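Local coordinates for ribonucleotide monophosphatase NagD (Escherichia coli, PDB 2C4N), which catalyses the magnesium-dependent hydrolysis of ribonucleoside 5'-monophosphates to ribonucleosides and phosphate, as a member of the haloacid dehalogenase (HAD) superfamily, at residues F27-G30 with I31-K34; V13-D17 with N18-P22. All coordinates share one frame; numbering follows the deposited sequence.

Interaction 1. Residues F27-G30 with I31-K34; sequences FLHG and IMDK
I31 lays its terminal methyl over one face of the F27 ring in the closing turns of helix 24-33, the first helix after the beta hairpin of the HAD core domain. This is an i to i+4 CH-pi contact: CD1 of I31 sits 3.9 Å from the centroid of the F27 ring, displaced toward the rim, and its nearest ring atom is F27 CZ at 3.7 Å. The torsions bring the two together. F27 swings CG away from its own amide nitrogen (chi1 174°), carrying the ring up the helix, while I31 folds CG1 back beside its own nitrogen, close to F27 O. On the neighbouring side of the helix M32, three residues after H29, bends at its thioether so that CE reaches ND1 of H29 at 3.9 Å, meeting the imidazole obliquely; CG of the same methionine brushes L28 O.

Beneath these side chains run four successive i+4 backbone bonds. M32 N to L28 O (3.0 Å) is the straightest, and D33 N to H29 O (2.8 Å) the shortest. D33 OD1 lies 3.3 Å from H29 O; both are acceptors, so the approach is probably mildly unfavourable. It follows from CG lying beside the D33 nitrogen that bonds to the same oxygen.

Further out, F27 and I31 lean on strand 5-9 through C8 and V6, and L28 and M32 on strand 38-42, so the helix is seated on the central parallel sheet by its apolar side. K34 stretches out beyond CG, and its NZ bonds to I250 O at the chain's C-terminus. The last of the four backbone bonds joins K34 N to G30 O at 3.2 Å, and K34 CG lies 3.4 Å from that same G30 O.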
ATOM      1  N   PHE A  27     -19.305  -9.702 -36.061  1.00 23.46           N
ATOM      2  CA  PHE A  27     -18.405 -10.538 -35.275  1.00 21.85           C
ATOM      3  C   PHE A  27     -19.199 -11.540 -34.449  1.00 20.80           C
ATOM      4  O   PHE A  27     -18.943 -12.743 -34.498  1.00 20.52           O
ATOM      5  CB  PHE A  27     -17.557  -9.662 -34.347  1.00 20.99           C
ATOM      6  CG  PHE A  27     -16.701 -10.437 -33.387  1.00 21.03           C
ATOM      7  CD1 PHE A  27     -15.675 -11.257 -33.847  1.00 20.36           C
ATOM      8  CD2 PHE A  27     -16.912 -10.335 -32.015  1.00 20.76           C
ATOM      9  CE1 PHE A  27     -14.869 -11.966 -32.954  1.00 21.10           C
ATOM     10  CE2 PHE A  27     -16.113 -11.038 -31.114  1.00 21.07           C
ATOM     11  CZ  PHE A  27     -15.087 -11.856 -31.585  1.00 20.57           C
ATOM     12  N   LEU A  28     -20.172 -11.038 -33.695  1.00 21.25           N
ATOM     13  CA  LEU A  28     -20.997 -11.889 -32.845  1.00 23.50           C
ATOM     14  C   LEU A  28     -21.858 -12.869 -33.637  1.00 25.86           C
ATOM     15  O   LEU A  28     -21.934 -14.052 -33.294  1.00 23.52           O
ATOM     16  CB  LEU A  28     -21.879 -11.023 -31.945  1.00 23.31           C
ATOM     17  CG  LEU A  28     -21.119 -10.147 -30.939  1.00 23.05           C
ATOM     18  CD1 LEU A  28     -22.106  -9.368 -30.078  1.00 24.11           C
ATOM     19  CD2 LEU A  28     -20.232 -11.025 -30.067  1.00 21.51           C
ATOM     20  N   HIS A  29     -22.501 -12.385 -34.694  1.00 28.19           N
ATOM     21  CA  HIS A  29     -23.346 -13.248 -35.516  1.00 31.23           C
ATOM     22  C   HIS A  29     -22.527 -14.379 -36.128  1.00 29.32           C
ATOM     23  O   HIS A  29     -23.012 -15.504 -36.257  1.00 26.81           O
ATOM     24  CB  HIS A  29     -24.036 -12.439 -36.618  1.00 55.65           C
ATOM     25  CG  HIS A  29     -25.055 -11.466 -36.106  1.00 65.92           C
ATOM     26  ND1 HIS A  29     -26.019 -11.816 -35.185  1.00 68.98           N
ATOM     27  CD2 HIS A  29     -25.266 -10.159 -36.393  1.00 69.39           C
ATOM     28  CE1 HIS A  29     -26.779 -10.766 -34.925  1.00 70.67           C
ATOM     29  NE2 HIS A  29     -26.342  -9.749 -35.646  1.00 71.71           N
ATOM     30  N   GLY A  30     -21.284 -14.081 -36.494  1.00 30.28           N
ATOM     31  CA  GLY A  30     -20.425 -15.101 -37.068  1.00 28.16           C
ATOM     32  C   GLY A  30     -20.173 -16.219 -36.075  1.00 27.25           C
ATOM     33  O   GLY A  30     -20.179 -17.399 -36.432  1.00 26.28           O
ATOM     34  N   ILE A  31     -19.951 -15.849 -34.817  1.00 25.78           N
ATOM     35  CA  ILE A  31     -19.708 -16.830 -33.768  1.00 27.35           C
ATOM     36  C   ILE A  31     -20.942 -17.686 -33.513  1.00 28.28           C
ATOM     37  O   ILE A  31     -20.849 -18.909 -33.426  1.00 28.74           O
ATOM     38  CB  ILE A  31     -19.299 -16.138 -32.449  1.00 26.80           C
ATOM     39  CG1 ILE A  31     -17.957 -15.430 -32.642  1.00 26.05           C
ATOM     40  CG2 ILE A  31     -19.218 -17.158 -31.317  1.00 26.00           C
ATOM     41  CD1 ILE A  31     -17.559 -14.545 -31.481  1.00 25.72           C
ATOM     42  N   MET A  32     -22.099 -17.045 -33.395  1.00 25.45           N
ATOM     43  CA  MET A  32     -23.331 -17.774 -33.136  1.00 27.88           C
ATOM     44  C   MET A  32     -23.713 -18.664 -34.317  1.00 28.19           C
ATOM     45  O   MET A  32     -24.204 -19.778 -34.120  1.00 27.83           O
ATOM     46  CB  MET A  32     -24.459 -16.794 -32.782  1.00 34.72           C
ATOM     47  CG  MET A  32     -24.147 -15.981 -31.523  1.00 36.42           C
ATOM     48  SD  MET A  32     -25.536 -15.113 -30.771  1.00 40.29           S
ATOM     49  CE  MET A  32     -25.589 -13.639 -31.722  1.00 34.49           C
ATOM     50  N   ASP A  33     -23.469 -18.185 -35.535  1.00 41.93           N
ATOM     51  CA  ASP A  33     -23.764 -18.964 -36.735  1.00 43.64           C
ATOM     52  C   ASP A  33     -22.981 -20.277 -36.724  1.00 44.53           C
ATOM     53  O   ASP A  33     -23.483 -21.309 -37.168  1.00 45.38           O
ATOM     54  CB  ASP A  33     -23.396 -18.176 -37.996  1.00 44.85           C
ATOM     55  CG  ASP A  33     -24.459 -17.178 -38.395  1.00 47.62           C
ATOM     56  OD1 ASP A  33     -25.526 -17.142 -37.745  1.00 48.39           O
ATOM     57  OD2 ASP A  33     -24.227 -16.430 -39.366  1.00 49.27           O
ATOM     58  N   LYS A  34     -21.750 -20.230 -36.222  1.00 40.71           N
ATOM     59  CA  LYS A  34     -20.902 -21.419 -36.155  1.00 40.77           C
ATOM     60  C   LYS A  34     -21.311 -22.344 -35.017  1.00 40.14           C
ATOM     61  O   LYS A  34     -20.823 -23.467 -34.912  1.00 41.32           O
ATOM     62  CB  LYS A  34     -19.434 -21.021 -35.994  1.00 49.00           C
ATOM     63  CG  LYS A  34     -18.820 -20.445 -37.255  1.00 52.58           C
ATOM     64  CD  LYS A  34     -17.356 -20.109 -37.051  1.00 54.79           C
ATOM     65  CE  LYS A  34     -16.693 -19.731 -38.365  1.00 57.06           C
ATOM     66  NZ  LYS A  34     -15.263 -19.354 -38.182  1.00 57.61           N
TER

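Interaction 2. Residues V13-D17 with N18-P22; sequences VLMHD and NVAVP
V21 places its CG2 methyl over one face of the H16 imidazole, a CH-pi contact with CG2 4.0 Å from the centroid of the H16 ring and 28° off its normal. The two side chains cross at a slant: V21 CG2 lies beside ND1 and CE1 of the ring, and NE2 at the far side is hydrogen-bonded to S222 O. In V21 the torsion that turns CG1 away from the backbone nitrogen (chi1 172°) leaves CG2 beside that nitrogen, where it also meets V13 O at 3.4 Å. The methyl therefore fits between the histidine ring and the backbone of V13 and L14.

M15 works on the other face of this two-stranded antiparallel hairpin, together with A20. Bent at both chi2 and chi3, its chain doubles back over the partner strand: SD rests 3.7 Å from A20 CA, and CE curls toward the backbone of N18.

H16 and V19 form the hydrogen-bonded pair that closes the hairpin, with H16 N to V19 O at 2.7 Å and V19 N returning to H16 O at 2.9 Å. A type II' turn links them; D17, at its second position, takes a positive phi of 53°. M15 and A20 are the next, non-hydrogen-bonded pair, followed by V21 N to L14 O at 2.8 Å.

The DxDxV sequence starts at D9, the end of strand 5-9, and closes with V13; the hairpin comes next, consistent with the flap of HAD enzymes. D17 O accepts a bond from NH2 of R55, which probably orients D11, the likely catalytic residue, for proton transfer. Helix 49-58 packs against M15 and L14 through F56, helix 24-33 meets L14 through A24, and C8 of strand 5-9 touches both V13 and L14.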
ATOM      1  N   VAL A  13     -14.859  -3.093 -26.392  1.00 15.67           N
ATOM      2  CA  VAL A  13     -14.703  -4.194 -27.336  1.00 15.68           C
ATOM      3  C   VAL A  13     -15.903  -4.273 -28.284  1.00 15.78           C
ATOM      4  O   VAL A  13     -15.748  -4.242 -29.505  1.00 15.46           O
ATOM      5  CB  VAL A  13     -14.581  -5.545 -26.590  1.00 15.84           C
ATOM      6  CG1 VAL A  13     -14.466  -6.689 -27.592  1.00 16.17           C
ATOM      7  CG2 VAL A  13     -13.366  -5.521 -25.654  1.00 16.56           C
ATOM      8  N   LEU A  14     -17.098  -4.366 -27.711  1.00 15.45           N
ATOM      9  CA  LEU A  14     -18.322  -4.467 -28.498  1.00 16.76           C
ATOM     10  C   LEU A  14     -19.097  -3.161 -28.451  1.00 17.40           C
ATOM     11  O   LEU A  14     -19.786  -2.794 -29.409  1.00 16.89           O
ATOM     12  CB  LEU A  14     -19.198  -5.605 -27.955  1.00 14.47           C
ATOM     13  CG  LEU A  14     -18.586  -7.012 -28.038  1.00 15.87           C
ATOM     14  CD1 LEU A  14     -19.509  -8.035 -27.385  1.00 14.26           C
ATOM     15  CD2 LEU A  14     -18.351  -7.368 -29.494  1.00 16.12           C
ATOM     16  N   MET A  15     -18.990  -2.482 -27.329  1.00 17.08           N
ATOM     17  CA  MET A  15     -19.651  -1.202 -27.115  1.00 18.90           C
ATOM     18  C   MET A  15     -18.725  -0.081 -26.643  1.00 21.11           C
ATOM     19  O   MET A  15     -17.891  -0.278 -25.832  1.00 19.69           O
ATOM     20  CB  MET A  15     -20.787  -1.339 -26.123  1.00 19.72           C
ATOM     21  CG  MET A  15     -21.791  -2.343 -26.491  1.00 23.70           C
ATOM     22  SD  MET A  15     -22.836  -1.945 -27.851  1.00 24.67           S
ATOM     23  CE  MET A  15     -23.760  -0.925 -27.050  1.00 24.78           C
ATOM     24  N   HIS A  16     -18.957   1.112 -27.159  1.00 19.87           N
ATOM     25  CA  HIS A  16     -18.551   2.313 -26.510  1.00 24.06           C
ATOM     26  C   HIS A  16     -19.723   3.055 -25.965  1.00 27.48           C
ATOM     27  O   HIS A  16     -20.451   3.684 -26.647  1.00 24.36           O
ATOM     28  CB  HIS A  16     -17.724   3.220 -27.384  1.00 28.62           C
ATOM     29  CG  HIS A  16     -16.404   2.657 -27.769  1.00 30.52           C
ATOM     30  ND1 HIS A  16     -16.026   2.496 -29.070  1.00 32.55           N
ATOM     31  CD2 HIS A  16     -15.371   2.239 -27.027  1.00 31.60           C
ATOM     32  CE1 HIS A  16     -14.818   1.996 -29.115  1.00 30.75           C
ATOM     33  NE2 HIS A  16     -14.401   1.823 -27.887  1.00 31.36           N
ATOM     34  N   ASP A  17     -19.860   2.876 -24.680  1.00 28.63           N
ATOM     35  CA  ASP A  17     -21.016   3.253 -24.011  1.00 31.39           C
ATOM     36  C   ASP A  17     -22.251   2.676 -24.650  1.00 30.63           C
ATOM     37  O   ASP A  17     -22.469   1.523 -24.666  1.00 30.43           O
ATOM     38  CB  ASP A  17     -21.112   4.757 -24.067  1.00 69.54           C
ATOM     39  CG  ASP A  17     -21.305   5.336 -22.783  1.00 75.14           C
ATOM     40  OD1 ASP A  17     -22.472   5.525 -22.375  1.00 76.60           O
ATOM     41  OD2 ASP A  17     -20.263   5.614 -22.158  1.00 77.42           O
ATOM     42  N   ASN A  18     -23.036   3.544 -25.211  1.00 30.53           N
ATOM     43  CA  ASN A  18     -24.234   3.117 -25.854  1.00 30.06           C
ATOM     44  C   ASN A  18     -24.199   2.981 -27.369  1.00 28.73           C
ATOM     45  O   ASN A  18     -25.186   2.715 -27.992  1.00 28.28           O
ATOM     46  CB  ASN A  18     -25.439   3.828 -25.283  1.00 38.71           C
ATOM     47  CG  ASN A  18     -25.651   3.546 -23.785  1.00 41.11           C
ATOM     48  OD1 ASN A  18     -25.339   2.489 -23.277  1.00 42.81           O
ATOM     49  ND2 ASN A  18     -26.199   4.502 -23.107  1.00 37.52           N
ATOM     50  N   VAL A  19     -22.990   3.062 -27.887  1.00 25.41           N
ATOM     51  CA  VAL A  19     -22.725   2.974 -29.319  1.00 23.39           C
ATOM     52  C   VAL A  19     -21.900   1.724 -29.610  1.00 21.28           C
ATOM     53  O   VAL A  19     -20.883   1.475 -28.964  1.00 21.37           O
ATOM     54  CB  VAL A  19     -21.951   4.210 -29.824  1.00 34.52           C
ATOM     55  CG1 VAL A  19     -21.606   4.044 -31.294  1.00 36.09           C
ATOM     56  CG2 VAL A  19     -22.782   5.463 -29.626  1.00 32.57           C
ATOM     57  N   ALA A  20     -22.339   0.940 -30.587  1.00 22.43           N
ATOM     58  CA  ALA A  20     -21.632  -0.282 -30.935  1.00 22.68           C
ATOM     59  C   ALA A  20     -20.333  -0.004 -31.667  1.00 21.96           C
ATOM     60  O   ALA A  20     -20.213   0.978 -32.407  1.00 22.38           O
ATOM     61  CB  ALA A  20     -22.517  -1.178 -31.796  1.00 22.03           C
ATOM     62  N   VAL A  21     -19.352  -0.870 -31.450  1.00 21.55           N
ATOM     63  CA  VAL A  21     -18.073  -0.745 -32.130  1.00 19.76           C
ATOM     64  C   VAL A  21     -18.306  -1.302 -33.532  1.00 19.61           C
ATOM     65  O   VAL A  21     -18.897  -2.370 -33.687  1.00 19.27           O
ATOM     66  CB  VAL A  21     -16.982  -1.584 -31.430  1.00 21.11           C
ATOM     67  CG1 VAL A  21     -15.711  -1.597 -32.274  1.00 19.90           C
ATOM     68  CG2 VAL A  21     -16.698  -1.009 -30.045  1.00 21.11           C
ATOM     69  N   PRO A  22     -17.863  -0.582 -34.572  1.00 23.68           N
ATOM     70  CA  PRO A  22     -18.056  -1.069 -35.942  1.00 25.00           C
ATOM     71  C   PRO A  22     -17.596  -2.517 -36.110  1.00 24.01           C
ATOM     72  O   PRO A  22     -16.472  -2.864 -35.749  1.00 25.69           O
ATOM     73  CB  PRO A  22     -17.222  -0.095 -36.768  1.00 26.52           C
ATOM     74  CG  PRO A  22     -17.384   1.188 -36.007  1.00 26.93           C
ATOM     75  CD  PRO A  22     -17.204   0.736 -34.567  1.00 25.04           C
TER

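Overall arrangement
Interactions 1 and 2 follow each other along the chain, their centres 17 Å apart: the hairpin 13-22 leads straight into the helix that carries 27-34. They meet at L14, whose CD1 lies 4.0 Å from L28 CD1 and whose CD2 lies 4.2 Å from F27 CD2, so the base of the hairpin packs on the buried side of the helix. Interaction 2 is the one beside the active site, with the V13 side chain about 5 Å from the magnesium ion held by D9, D11 and D201. Interaction 1 stands further back, the F27 side chain being about 13 Å from the metal and about 9 Å from the D9 side chain.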